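Local coordinates for protein Non-reducing end beta-L-arabinofuranosidase (Bacteroides thetaiotaomicron, PDB 5MQO) that is a family GH127 glycoside hydrolase of a gut bacterium, probably removing a terminal sugar from plant pectin, at residues 43-48 and 114-119; 472-477 and 487-492; 108-113 and 120-125; 56-61 and 461-466; 25-30 and 204-209. All blocks are in the same frame, centred on the assembly; numbering follows the deposited sequence.

Contact 1. Residues 43-48 and 114-119; sequences AVHWTN and YAVNKD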
# COMPACT_ATOMS: atom_id res chain seq x y z
N ALA A 43 -7.68 5.59 17.51
CA ALA A 43 -6.83 6.67 18.03
C ALA A 43 -6.51 7.82 17.08
O ALA A 43 -6.28 8.93 17.55
CB ALA A 43 -5.52 6.09 18.54
N VAL A 44 -6.46 7.58 15.78
CA VAL A 44 -6.04 8.60 14.82
C VAL A 44 -7.23 8.94 13.93
O VAL A 44 -7.84 8.03 13.36
CB VAL A 44 -4.83 8.12 13.98
CG1 VAL A 44 -4.36 9.19 13.00
CG2 VAL A 44 -3.66 7.73 14.89
N HIS A 45 -7.61 10.22 13.85
CA HIS A 45 -8.56 10.72 12.82
C HIS A 45 -7.83 11.71 11.90
O HIS A 45 -7.21 12.65 12.38
CB HIS A 45 -9.74 11.53 13.40
CG HIS A 45 -10.42 10.93 14.59
ND1 HIS A 45 -10.39 9.59 14.90
CD2 HIS A 45 -11.22 11.51 15.52
CE1 HIS A 45 -11.10 9.37 16.00
NE2 HIS A 45 -11.62 10.52 16.38
N TRP A 46 -7.95 11.53 10.58
CA TRP A 46 -7.63 12.59 9.63
C TRP A 46 -8.57 13.77 9.90
O TRP A 46 -9.76 13.57 10.20
CB TRP A 46 -7.83 12.18 8.16
CG TRP A 46 -7.04 11.03 7.69
CD1 TRP A 46 -7.52 9.87 7.12
CD2 TRP A 46 -5.61 10.88 7.75
NE1 TRP A 46 -6.48 9.02 6.82
CE2 TRP A 46 -5.30 9.62 7.19
CE3 TRP A 46 -4.57 11.69 8.22
CZ2 TRP A 46 -4.00 9.15 7.08
CZ3 TRP A 46 -3.27 11.22 8.12
CH2 TRP A 46 -2.99 9.96 7.54
N THR A 47 -8.02 14.98 9.74
CA THR A 47 -8.74 16.24 9.88
C THR A 47 -8.74 16.99 8.53
O THR A 47 -9.54 16.66 7.67
CB THR A 47 -8.13 17.09 11.02
OG1 THR A 47 -6.74 17.29 10.79
CG2 THR A 47 -8.27 16.39 12.34
N ASN A 48 -7.85 17.97 8.34
CA ASN A 48 -8.04 19.06 7.35
C ASN A 48 -7.01 19.06 6.26
O ASN A 48 -6.17 19.95 6.21
CB ASN A 48 -7.95 20.45 8.03
CG ASN A 48 -8.83 20.56 9.26
OD1 ASN A 48 -10.05 20.36 9.19
ND2 ASN A 48 -8.21 20.86 10.40
N TYR A 114 -16.03 3.42 11.12
CA TYR A 114 -16.73 3.57 12.39
C TYR A 114 -15.79 3.84 13.55
O TYR A 114 -16.07 4.69 14.38
CB TYR A 114 -17.59 2.34 12.69
CG TYR A 114 -18.31 2.40 14.01
CD1 TYR A 114 -19.56 3.03 14.13
CD2 TYR A 114 -17.74 1.85 15.15
CE1 TYR A 114 -20.20 3.11 15.35
CE2 TYR A 114 -18.38 1.92 16.37
CZ TYR A 114 -19.60 2.53 16.48
OH TYR A 114 -20.22 2.56 17.71
N ALA A 115 -14.66 3.16 13.62
CA ALA A 115 -13.69 3.38 14.71
C ALA A 115 -13.28 4.85 14.86
O ALA A 115 -13.02 5.34 15.97
CB ALA A 115 -12.46 2.50 14.53
N VAL A 116 -13.26 5.55 13.74
CA VAL A 116 -12.92 6.97 13.67
C VAL A 116 -14.10 7.90 13.98
O VAL A 116 -13.89 8.94 14.60
CB VAL A 116 -12.33 7.33 12.26
CG1 VAL A 116 -12.34 8.83 11.95
CG2 VAL A 116 -10.91 6.81 12.15
N ASN A 117 -15.29 7.56 13.48
CA ASN A 117 -16.41 8.53 13.44
C ASN A 117 -17.66 8.16 14.25
O ASN A 117 -18.52 9.02 14.45
CB ASN A 117 -16.76 8.90 11.97
CG ASN A 117 -17.57 7.83 11.25
OD1 ASN A 117 -17.95 6.79 11.82
ND2 ASN A 117 -17.87 8.10 10.00
N LYS A 118 -17.78 6.91 14.69
CA LYS A 118 -18.82 6.48 15.65
C LYS A 118 -20.25 6.73 15.16
O LYS A 118 -21.15 6.87 15.97
CB LYS A 118 -18.62 7.16 17.02
CG LYS A 118 -17.21 7.11 17.59
CD LYS A 118 -16.83 5.70 18.06
CE LYS A 118 -15.42 5.69 18.63
NZ LYS A 118 -15.14 4.46 19.40
N ASP A 119 -20.45 6.78 13.84
CA ASP A 119 -21.76 6.97 13.25
C ASP A 119 -22.62 5.80 13.77
O ASP A 119 -22.32 4.63 13.49
CB ASP A 119 -21.66 6.97 11.71
CG ASP A 119 -22.98 7.31 11.00
OD1 ASP A 119 -24.00 7.55 11.69
OD2 ASP A 119 -23.00 7.35 9.75
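His45 and Val116 join the edge strand 44-46 of an antiparallel sheet to the last turn of helix 102-117, a helix of the GH127 catalytic domain, whose family belongs to the six-hairpin (alpha/alpha barrel) clan. The imidazole of His45 lies flat against the end of the helix. Over one of its faces sits Val116 O, 3.1 Å above the ring plane and displaced toward the rim; the closest ring atom, His45 CE1, is 3.2 Å from that oxygen. Because the carbonyl comes from above, it makes no hydrogen bond with the ring, although His45 NE2 is 3.3 Å from Val116 O. A flat heteroaromatic ring suits the place, since it can lie under a polar backbone atom and still meet a methyl. That methyl is Val116 CG1, 3.6 Å from His45 ND1; with CG1 anti to the backbone N (chi1 163°), the second branch is directed at the strand backbone, and Val116 CG2 approaches Val44 O to 3.5 Å. The short, branched valine thus touches ring and carbonyl together, and it also packs on Gln470. On the other side of the strand's backbone, Val44 turns its own side chain away from the helix toward Leu491, while His45 is bonded through its main chain to Thr490. Just past the contact the helix ends at Asn117, and Lys118 leaves it with positive phi. Asn117 closes that bend as an Asx turn: Asn117 OD1 accepts from Asp119 N at 3.2 Å, in a nearly straight bond with the donor above the amide carbonyl plane.

Contact 2. Residues 472-477 and 487-492; sequences YAYTLS and GANTLT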
# COMPACT_ATOMS: atom_id res chain seq x y z
N TYR A 472 -1.93 3.88 9.61
CA TYR A 472 -0.51 3.87 9.24
C TYR A 472 0.28 5.18 9.61
O TYR A 472 1.48 5.30 9.31
CB TYR A 472 -0.43 3.57 7.72
CG TYR A 472 -0.99 2.19 7.38
CD1 TYR A 472 -0.19 1.07 7.48
CD2 TYR A 472 -2.35 2.02 7.06
CE1 TYR A 472 -0.70 -0.19 7.26
CE2 TYR A 472 -2.87 0.75 6.84
CZ TYR A 472 -2.04 -0.36 6.92
OH TYR A 472 -2.51 -1.64 6.67
N ALA A 473 -0.37 6.14 10.28
CA ALA A 473 0.26 7.45 10.48
C ALA A 473 1.33 7.39 11.54
O ALA A 473 2.36 8.02 11.36
CB ALA A 473 -0.77 8.49 10.85
N TYR A 474 1.12 6.62 12.61
CA TYR A 474 2.07 6.53 13.72
C TYR A 474 2.34 5.08 14.13
O TYR A 474 1.55 4.18 13.84
CB TYR A 474 1.54 7.26 14.98
CG TYR A 474 1.14 8.73 14.84
CD1 TYR A 474 2.08 9.76 15.01
CD2 TYR A 474 -0.19 9.09 14.60
CE1 TYR A 474 1.71 11.11 14.90
CE2 TYR A 474 -0.56 10.43 14.49
CZ TYR A 474 0.39 11.43 14.64
OH TYR A 474 0.01 12.74 14.52
N THR A 475 3.46 4.84 14.81
CA THR A 475 3.59 3.65 15.63
C THR A 475 4.08 4.03 17.00
O THR A 475 4.55 5.15 17.22
CB THR A 475 4.61 2.68 15.03
OG1 THR A 475 5.81 3.40 14.74
CG2 THR A 475 4.06 2.01 13.74
N LEU A 476 4.03 3.08 17.92
CA LEU A 476 4.54 3.28 19.28
C LEU A 476 5.65 2.29 19.59
O LEU A 476 5.81 1.28 18.90
CB LEU A 476 3.43 3.08 20.31
CG LEU A 476 2.04 3.66 20.00
CD1 LEU A 476 1.00 3.06 20.92
CD2 LEU A 476 2.06 5.18 20.09
N SER A 477 6.40 2.61 20.65
CA SER A 477 7.31 1.66 21.31
C SER A 477 7.46 2.14 22.74
O SER A 477 6.88 3.16 23.10
CB SER A 477 8.65 1.55 20.58
OG SER A 477 9.48 2.68 20.75
N GLY A 487 0.32 14.03 7.62
CA GLY A 487 -1.04 14.40 7.19
C GLY A 487 -1.78 14.97 8.39
O GLY A 487 -1.54 14.56 9.54
N ALA A 488 -2.67 15.92 8.14
CA ALA A 488 -3.36 16.61 9.21
C ALA A 488 -4.22 15.60 9.95
O ALA A 488 -4.99 14.88 9.31
CB ALA A 488 -4.23 17.71 8.65
N ASN A 489 -4.07 15.54 11.28
CA ASN A 489 -4.74 14.56 12.10
C ASN A 489 -4.76 14.90 13.60
O ASN A 489 -3.95 15.68 14.08
CB ASN A 489 -4.07 13.18 11.91
CG ASN A 489 -2.67 13.10 12.54
OD1 ASN A 489 -2.51 13.20 13.76
ND2 ASN A 489 -1.68 12.89 11.71
N THR A 490 -5.67 14.26 14.33
CA THR A 490 -5.54 14.07 15.78
C THR A 490 -5.06 12.66 16.11
O THR A 490 -5.41 11.70 15.44
CB THR A 490 -6.87 14.29 16.52
OG1 THR A 490 -7.83 13.36 16.03
CG2 THR A 490 -7.37 15.70 16.34
N LEU A 491 -4.25 12.55 17.17
CA LEU A 491 -3.94 11.28 17.81
C LEU A 491 -4.21 11.38 19.30
O LEU A 491 -3.64 12.25 19.96
CB LEU A 491 -2.47 10.94 17.62
CG LEU A 491 -1.86 9.86 18.53
CD1 LEU A 491 -2.58 8.53 18.37
CD2 LEU A 491 -0.39 9.71 18.18
N THR A 492 -5.06 10.48 19.82
CA THR A 492 -5.25 10.25 21.26
C THR A 492 -5.03 8.77 21.59
O THR A 492 -5.88 7.92 21.32
CB THR A 492 -6.63 10.73 21.75
OG1 THR A 492 -7.63 9.87 21.23
CG2 THR A 492 -6.95 12.15 21.25
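Tyr474 reaches out of strand 474-477 to meet Asn489 and Leu491, which both direct their side chains at it from strand 489-494. Its ring receives Leu491 on a face and Asn489 at the edge. Leu491 CD2 stands almost over the ring centre, 3.6 Å from the Tyr474 centroid and close to the normal, a well-centred CH-pi contact. With CG anti to the backbone N (chi1 164°), Leu491 lays CB beside the rim, 3.7 Å from Tyr474 CE2, and CD2 over the ring centre. At the far end of the phenol, Tyr474 OH is 2.7 Å from Asn489 OD1, a hydrogen-bonding separation, and the oxygen lies in the ring plane. Gln505 OE1 is a rival, weaker acceptor, so the destination of the phenolic proton is unsettled. The amide is turned almost upright against the ring, their planes 84° apart. Asn489 holds this pose with CG between the backbone N and the carbonyl carbon (chi1 71°), which also folds the amide back along its own chain, toward the loop before the strand: Asn489 ND2 makes a weak bond, 2.7 Å long but bent, to Gly487 O. Asparagine thus serves two polar groups from one short stem in a buried place, and tyrosine is long enough to span the gap while bringing a polar tip to it. Val44 and Cys483 touch the same tyrosine. The strands belong to different sheets, and these inward-facing side chains form part of the filling between two layers, as in a beta sandwich.

Contact 3. Residues 108-113 and 120-125; sequences EGVASV and PELDKL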
# COMPACT_ATOMS: atom_id res chain seq x y z
N GLU A 108 -15.38 -4.90 6.96
CA GLU A 108 -14.16 -4.56 7.69
C GLU A 108 -13.84 -3.08 7.51
O GLU A 108 -13.48 -2.37 8.46
CB GLU A 108 -13.00 -5.43 7.20
CG GLU A 108 -11.69 -5.27 7.94
CD GLU A 108 -10.55 -6.13 7.36
OE1 GLU A 108 -10.82 -7.23 6.77
OE2 GLU A 108 -9.38 -5.67 7.50
N GLY A 109 -14.00 -2.63 6.27
CA GLY A 109 -13.96 -1.22 5.95
C GLY A 109 -14.98 -0.37 6.70
O GLY A 109 -14.62 0.68 7.22
N VAL A 110 -16.24 -0.82 6.77
CA VAL A 110 -17.27 -0.08 7.52
C VAL A 110 -16.84 0.06 9.00
O VAL A 110 -16.91 1.15 9.56
CB VAL A 110 -18.68 -0.74 7.42
CG1 VAL A 110 -19.65 -0.09 8.38
CG2 VAL A 110 -19.26 -0.65 6.01
N ALA A 111 -16.39 -1.04 9.62
CA ALA A 111 -15.91 -1.02 11.01
C ALA A 111 -14.73 -0.12 11.23
O ALA A 111 -14.54 0.38 12.32
CB ALA A 111 -15.53 -2.42 11.45
N SER A 112 -13.90 0.02 10.21
CA SER A 112 -12.65 0.75 10.32
C SER A 112 -12.92 2.24 10.33
O SER A 112 -12.28 3.01 11.07
CB SER A 112 -11.75 0.37 9.14
OG SER A 112 -11.39 -1.00 9.21
N VAL A 113 -13.84 2.63 9.45
CA VAL A 113 -14.43 3.96 9.37
C VAL A 113 -15.18 4.33 10.65
O VAL A 113 -15.00 5.41 11.19
CB VAL A 113 -15.40 4.03 8.17
CG1 VAL A 113 -16.33 5.23 8.24
CG2 VAL A 113 -14.60 4.02 6.87
N PRO A 120 -23.67 6.10 14.57
CA PRO A 120 -24.46 4.97 15.04
C PRO A 120 -25.29 4.32 13.94
O PRO A 120 -25.75 3.19 14.13
CB PRO A 120 -25.35 5.58 16.14
CG PRO A 120 -24.62 6.82 16.56
CD PRO A 120 -24.08 7.34 15.26
N GLU A 121 -25.48 4.99 12.80
CA GLU A 121 -26.08 4.33 11.63
C GLU A 121 -25.20 3.25 11.01
O GLU A 121 -25.71 2.31 10.41
CB GLU A 121 -26.53 5.33 10.55
CG GLU A 121 -27.91 5.96 10.84
CD GLU A 121 -28.79 6.13 9.61
OE1 GLU A 121 -28.28 6.32 8.48
OE2 GLU A 121 -30.03 6.08 9.78
N LEU A 122 -23.88 3.38 11.14
CA LEU A 122 -22.98 2.28 10.75
C LEU A 122 -23.05 1.11 11.74
O LEU A 122 -23.04 -0.05 11.31
CB LEU A 122 -21.52 2.76 10.58
CG LEU A 122 -21.21 3.73 9.43
CD1 LEU A 122 -19.70 3.95 9.31
CD2 LEU A 122 -21.79 3.27 8.09
N ASP A 123 -23.13 1.42 13.05
CA ASP A 123 -23.11 0.37 14.07
C ASP A 123 -24.29 -0.56 13.90
O ASP A 123 -24.16 -1.77 14.08
CB ASP A 123 -23.10 0.96 15.48
CG ASP A 123 -22.73 -0.06 16.54
OD1 ASP A 123 -22.10 -1.09 16.24
OD2 ASP A 123 -23.07 0.17 17.71
N LYS A 124 -25.44 0.01 13.53
CA LYS A 124 -26.66 -0.75 13.25
C LYS A 124 -26.58 -1.56 11.95
O LYS A 124 -26.88 -2.77 11.93
CB LYS A 124 -27.88 0.19 13.26
CG LYS A 124 -28.15 0.73 14.66
CD LYS A 124 -28.83 2.09 14.71
CE LYS A 124 -28.70 2.71 16.11
NZ LYS A 124 -29.80 3.65 16.47
N LEU A 125 -26.16 -0.89 10.88
CA LEU A 125 -25.84 -1.54 9.61
C LEU A 125 -24.84 -2.71 9.76
O LEU A 125 -24.91 -3.69 9.02
CB LEU A 125 -25.28 -0.50 8.64
CG LEU A 125 -24.67 -0.96 7.32
CD1 LEU A 125 -25.63 -1.78 6.47
CD2 LEU A 125 -24.20 0.29 6.57
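Leu122, directed at helix 102-117 from the first turn of helix 120-136, makes all the close contacts here, against Val110 and Val113. Its chi1 of -67° carries CG toward the partner, and the fork at CG sends CD1 to Val113 and CD2 to Val110. Leu122 CD1 meets Val113 CG1 at 3.8 Å and is 4.0 Å from Val110 O, while Leu122 CD2 lies 4.0 Å from Val110 CG1. The side chains of Leu122 and Val113 cross at about a right angle. Leucine's forked end suits a place that spans two beta-branched residues one turn apart, and the valines give the helix a compact surface for it. Next in sequence, Asp123 turns away from this interface and forms a salt bridge with Lys210. Leu125, one turn on from Leu122, again points at the partner helix; it takes a smaller share here and packs on Trp106. Helix 102-117 and helix 120-136 are thus paired as a helical hairpin with a very short connection, in a domain of the six-hairpin clan. Around the pair, helix 50-69 packs on Val110 and Val113 through Leu63 and Phe55, and helix 192-208 lies against Ala111 through Val203.

Contact 4. Residues 56-61 and 461-466; sequences NVFSGT and NTLRTL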
# COMPACT_ATOMS: atom_id res chain seq x y z
N ASN A 56 -13.47 11.61 3.47
CA ASN A 56 -14.90 11.96 3.27
C ASN A 56 -15.50 11.33 2.02
O ASN A 56 -16.66 10.90 2.05
CB ASN A 56 -15.16 13.48 3.26
CG ASN A 56 -15.22 14.08 4.67
OD1 ASN A 56 -15.03 13.39 5.68
ND2 ASN A 56 -15.47 15.38 4.73
N VAL A 57 -14.72 11.24 0.94
CA VAL A 57 -15.19 10.51 -0.20
C VAL A 57 -15.38 9.04 0.20
O VAL A 57 -16.49 8.51 0.10
CB VAL A 57 -14.25 10.65 -1.38
CG1 VAL A 57 -14.72 9.78 -2.55
CG2 VAL A 57 -14.17 12.11 -1.81
N PHE A 58 -14.33 8.40 0.71
CA PHE A 58 -14.41 6.94 0.90
C PHE A 58 -15.54 6.56 1.86
O PHE A 58 -16.28 5.61 1.57
CB PHE A 58 -13.09 6.29 1.39
CG PHE A 58 -11.87 6.68 0.61
CD1 PHE A 58 -11.91 6.88 -0.78
CD2 PHE A 58 -10.65 6.85 1.27
CE1 PHE A 58 -10.77 7.25 -1.48
CE2 PHE A 58 -9.52 7.23 0.57
CZ PHE A 58 -9.58 7.43 -0.81
N SER A 59 -15.67 7.29 2.97
CA SER A 59 -16.68 6.99 4.01
C SER A 59 -18.07 7.46 3.60
O SER A 59 -19.07 6.77 3.77
CB SER A 59 -16.29 7.64 5.35
OG SER A 59 -16.69 9.01 5.40
N GLY A 60 -18.12 8.66 3.04
CA GLY A 60 -19.37 9.25 2.67
C GLY A 60 -19.79 9.03 1.24
O GLY A 60 -20.65 9.77 0.75
N THR A 61 -19.25 8.03 0.55
CA THR A 61 -19.71 7.75 -0.84
C THR A 61 -19.37 6.36 -1.32
O THR A 61 -20.26 5.62 -1.78
CB THR A 61 -19.12 8.74 -1.86
OG1 THR A 61 -19.39 10.08 -1.44
CG2 THR A 61 -19.69 8.52 -3.26
N ASN A 461 -10.85 -4.80 -1.47
CA ASN A 461 -9.59 -4.70 -0.76
C ASN A 461 -9.03 -3.28 -0.93
O ASN A 461 -8.51 -2.69 0.04
CB ASN A 461 -8.60 -5.80 -1.24
CG ASN A 461 -7.29 -5.81 -0.46
OD1 ASN A 461 -7.18 -5.20 0.60
ND2 ASN A 461 -6.28 -6.48 -0.99
N THR A 462 -9.16 -2.70 -2.12
CA THR A 462 -8.67 -1.34 -2.32
C THR A 462 -9.36 -0.37 -1.37
O THR A 462 -8.69 0.37 -0.66
CB THR A 462 -8.82 -0.92 -3.78
OG1 THR A 462 -8.01 -1.79 -4.57
CG2 THR A 462 -8.36 0.49 -4.01
N LEU A 463 -10.69 -0.41 -1.33
CA LEU A 463 -11.49 0.52 -0.53
C LEU A 463 -11.27 0.33 0.99
O LEU A 463 -11.05 1.29 1.71
CB LEU A 463 -12.99 0.40 -0.88
CG LEU A 463 -13.96 1.34 -0.13
CD1 LEU A 463 -13.54 2.80 -0.20
CD2 LEU A 463 -15.40 1.19 -0.62
N ARG A 464 -11.30 -0.89 1.47
CA ARG A 464 -11.03 -1.09 2.89
C ARG A 464 -9.61 -0.65 3.27
O ARG A 464 -9.40 -0.16 4.37
CB ARG A 464 -11.30 -2.53 3.32
CG ARG A 464 -10.24 -3.53 2.93
CD ARG A 464 -9.15 -3.73 3.99
NE ARG A 464 -9.20 -5.08 4.52
CZ ARG A 464 -8.86 -6.18 3.84
NH1 ARG A 464 -8.41 -6.12 2.60
NH2 ARG A 464 -8.98 -7.37 4.42
N THR A 465 -8.66 -0.81 2.36
CA THR A 465 -7.29 -0.41 2.67
C THR A 465 -7.26 1.11 2.78
O THR A 465 -6.82 1.66 3.80
CB THR A 465 -6.28 -0.93 1.64
OG1 THR A 465 -6.07 -2.33 1.86
CG2 THR A 465 -4.96 -0.23 1.79
N LEU A 466 -7.76 1.78 1.75
CA LEU A 466 -7.83 3.24 1.77
C LEU A 466 -8.65 3.76 2.95
O LEU A 466 -8.25 4.74 3.55
CB LEU A 466 -8.34 3.82 0.45
CG LEU A 466 -7.43 3.56 -0.75
CD1 LEU A 466 -8.20 3.69 -2.05
CD2 LEU A 466 -6.25 4.51 -0.74
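Phe58 of helix 50-69 packs its ring against Leu466 and its CB against Leu463, both on helix 458-466. Leu466 CB comes over one face of the ring, 4.0 Å from the Phe58 centroid and 28° off its normal, a CH-pi contact displaced toward the CE2 side, where Phe58 CE2 and Leu466 CB are 3.6 Å apart. Leu466 CD1 stays on that same face, beside the rim, 4.2 Å from Phe58 CZ. Leu463 meets the base of the phenylalanine side chain: its CD1 is 3.9 Å from Phe58 CB. Having its CG anti to the backbone N (chi1 -179°) brings that methyl to the partner helix, although the CB itself does not head there. A phenylalanine suits the place: its flat ring gives a face to Leu466 and its CB meets Leu463, while the leucines, nearly one turn apart, supply branched aliphatic ends in a buried setting.

A second layer packs round these groups. Cys467 also touches Phe58, Leu463 packs on Tyr427, and Leu466 rests on Ile420. On the helix carrying the leucines, Asn461 O accepts from both Thr465 N and Thr465 OG1, the latter at 3.1 Å, and the two donors come from opposite faces of the carbonyl plane, so the threonine satisfies its own hydroxyl within the helix. Further out, Asn461 ND2 bonds to Tyr302 OH. Helix 458-466 begins at the disulfide Cys383-Cys458, which ties it to helix 382-399; Thr462 and Thr465 lie on that helix through Ile386, while helix 102-117 packs against Ser59 through Val113.

Contact 5. Residues 25-30 and 204-209; sequences LTDMSQ and HHRATG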
# COMPACT_ATOMS: atom_id res chain seq x y z
N LEU A 25 -5.20 -1.94 14.17
CA LEU A 25 -5.51 -2.71 12.94
C LEU A 25 -4.66 -3.96 12.84
O LEU A 25 -5.17 -5.03 12.48
CB LEU A 25 -5.26 -1.86 11.69
CG LEU A 25 -5.55 -2.40 10.28
CD1 LEU A 25 -7.00 -2.85 10.16
CD2 LEU A 25 -5.24 -1.32 9.26
N THR A 26 -3.36 -3.82 13.13
CA THR A 26 -2.53 -4.96 13.49
C THR A 26 -1.74 -4.75 14.78
O THR A 26 -0.98 -3.80 14.94
CB THR A 26 -1.59 -5.43 12.35
OG1 THR A 26 -0.97 -4.31 11.72
CG2 THR A 26 -2.41 -6.18 11.31
N ASP A 27 -1.87 -5.74 15.66
CA ASP A 27 -1.43 -5.62 17.00
C ASP A 27 -0.21 -6.48 17.32
O ASP A 27 -0.35 -7.58 17.85
CB ASP A 27 -2.61 -6.02 17.86
CG ASP A 27 -2.37 -5.79 19.29
OD1 ASP A 27 -1.45 -5.01 19.62
OD2 ASP A 27 -3.11 -6.40 20.09
N MET A 28 0.98 -5.94 17.06
CA MET A 28 2.25 -6.57 17.49
C MET A 28 2.65 -6.17 18.94
O MET A 28 3.79 -6.33 19.36
CB MET A 28 3.36 -6.23 16.49
CG MET A 28 3.06 -6.76 15.11
SD MET A 28 4.27 -6.64 13.77
CE MET A 28 5.75 -7.05 14.64
N SER A 29 1.69 -5.71 19.73
CA SER A 29 1.97 -5.18 21.05
C SER A 29 2.51 -6.22 22.05
O SER A 29 3.28 -5.87 22.91
CB SER A 29 0.72 -4.51 21.59
OG SER A 29 -0.30 -5.48 21.77
N GLN A 30 2.12 -7.49 21.89
CA GLN A 30 2.65 -8.63 22.68
C GLN A 30 3.69 -9.46 21.92
O GLN A 30 4.13 -10.48 22.43
CB GLN A 30 1.53 -9.62 23.06
CG GLN A 30 0.26 -9.01 23.63
CD GLN A 30 0.45 -8.49 25.04
OE1 GLN A 30 0.65 -9.27 25.96
NE2 GLN A 30 0.38 -7.16 25.21
N HIS A 204 -13.77 -5.66 13.61
CA HIS A 204 -15.02 -5.26 14.21
C HIS A 204 -14.91 -5.21 15.74
O HIS A 204 -15.37 -4.26 16.36
CB HIS A 204 -16.15 -6.19 13.80
CG HIS A 204 -17.45 -5.84 14.46
ND1 HIS A 204 -17.90 -6.48 15.59
CD2 HIS A 204 -18.35 -4.87 14.18
CE1 HIS A 204 -19.05 -5.94 15.96
NE2 HIS A 204 -19.34 -4.96 15.12
N HIS A 205 -14.31 -6.25 16.32
CA HIS A 205 -14.07 -6.34 17.77
C HIS A 205 -13.30 -5.15 18.30
O HIS A 205 -13.66 -4.55 19.30
CB HIS A 205 -13.28 -7.60 18.09
CG HIS A 205 -13.00 -7.81 19.55
ND1 HIS A 205 -13.98 -7.71 20.52
CD2 HIS A 205 -11.87 -8.15 20.20
CE1 HIS A 205 -13.45 -7.97 21.70
NE2 HIS A 205 -12.17 -8.24 21.54
N ARG A 206 -12.23 -4.81 17.60
CA ARG A 206 -11.35 -3.73 17.99
C ARG A 206 -12.00 -2.35 17.91
O ARG A 206 -11.64 -1.47 18.68
CB ARG A 206 -10.07 -3.82 17.14
CG ARG A 206 -9.25 -5.06 17.50
CD ARG A 206 -7.91 -5.14 16.79
NE ARG A 206 -7.15 -6.33 17.20
CZ ARG A 206 -6.16 -6.90 16.52
NH1 ARG A 206 -5.75 -6.42 15.35
NH2 ARG A 206 -5.57 -7.98 17.01
N ALA A 207 -12.97 -2.18 17.02
CA ALA A 207 -13.64 -0.90 16.78
C ALA A 207 -14.84 -0.65 17.66
O ALA A 207 -15.04 0.48 18.08
CB ALA A 207 -14.07 -0.81 15.32
N THR A 208 -15.66 -1.69 17.89
CA THR A 208 -16.94 -1.59 18.59
C THR A 208 -16.90 -2.09 20.04
O THR A 208 -17.77 -1.75 20.85
CB THR A 208 -18.05 -2.39 17.87
OG1 THR A 208 -17.84 -3.82 18.01
CG2 THR A 208 -18.12 -2.02 16.38
N GLY A 209 -15.94 -2.95 20.37
CA GLY A 209 -15.93 -3.63 21.65
C GLY A 209 -16.70 -4.94 21.64
O GLY A 209 -16.46 -5.79 22.48
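A buried arginine docks the loop 25-30, near the start of the modelled chain, onto helix 192-208 of the GH127 catalytic domain, whose fold is of the alpha/alpha-barrel type: Arg206 reaches Leu25, Thr26 and Asp27. Its side chain leaves the helix with CG anti to the carbonyl carbon (chi1 -68°) and then runs extended from CG to NE, which brings the guanidinium to the loop. Arginine suits the place: its long extended chain carries a flat polar head across to the loop. Asp27 CB lies over one face of the head, 3.5 Å above the plane and toward the rim, with Arg206 NH2 3.7 Å from Asp27 CB. The carboxylate itself is no direct partner: Asp27 OD2 is 4.2 Å from Arg206 NH2 and well out of the guanidinium plane, so no N-H points at it and the pair probably attract only through their charges. The strong partner is Glu250 of helix 243-255, which forms a salt bridge with Arg206 NH1 and also accepts from Asp27 N, and so holds loop and arginine together. Asp27 spends its other oxygen on its own chain, as an Asx turn in which Asp27 OD1 accepts from Ser29 N at 3.2 Å, met from above the carboxylate plane. The helix stops soon after the arginine: Thr208 OG1 bonds to His204 O, and Gly209 takes the positive phi that glycine tolerates easily. At the edge of the guanidinium, in its plane, Leu25 O is 3.2 Å from Arg206 NH1.

Contacts 1 and 2 share one sheet, strands 44-46 and 489-494 being neighbours in it; His45 O lies 3.0 Å from Thr490 N, so the strand that meets helix 102-117 in contact 1 also pairs with the strand that carries Asn489 and Leu491 in contact 2. Contact 1 and contact 3 use helix 102-117 at successive turns, their centres about 12 Å apart. Contact 4, about 12 Å from contact 3, is joined to it by the salt bridge Glu108 OE1 to Arg464 NH2 (3.0 Å). Contact 5 touches contacts 1 and 3: Ala207 CB is 3.8 Å from Ala115 CB and 3.3 Å from Ala111 O. Leu25 also touches Tyr472, linking contacts 5 and 2.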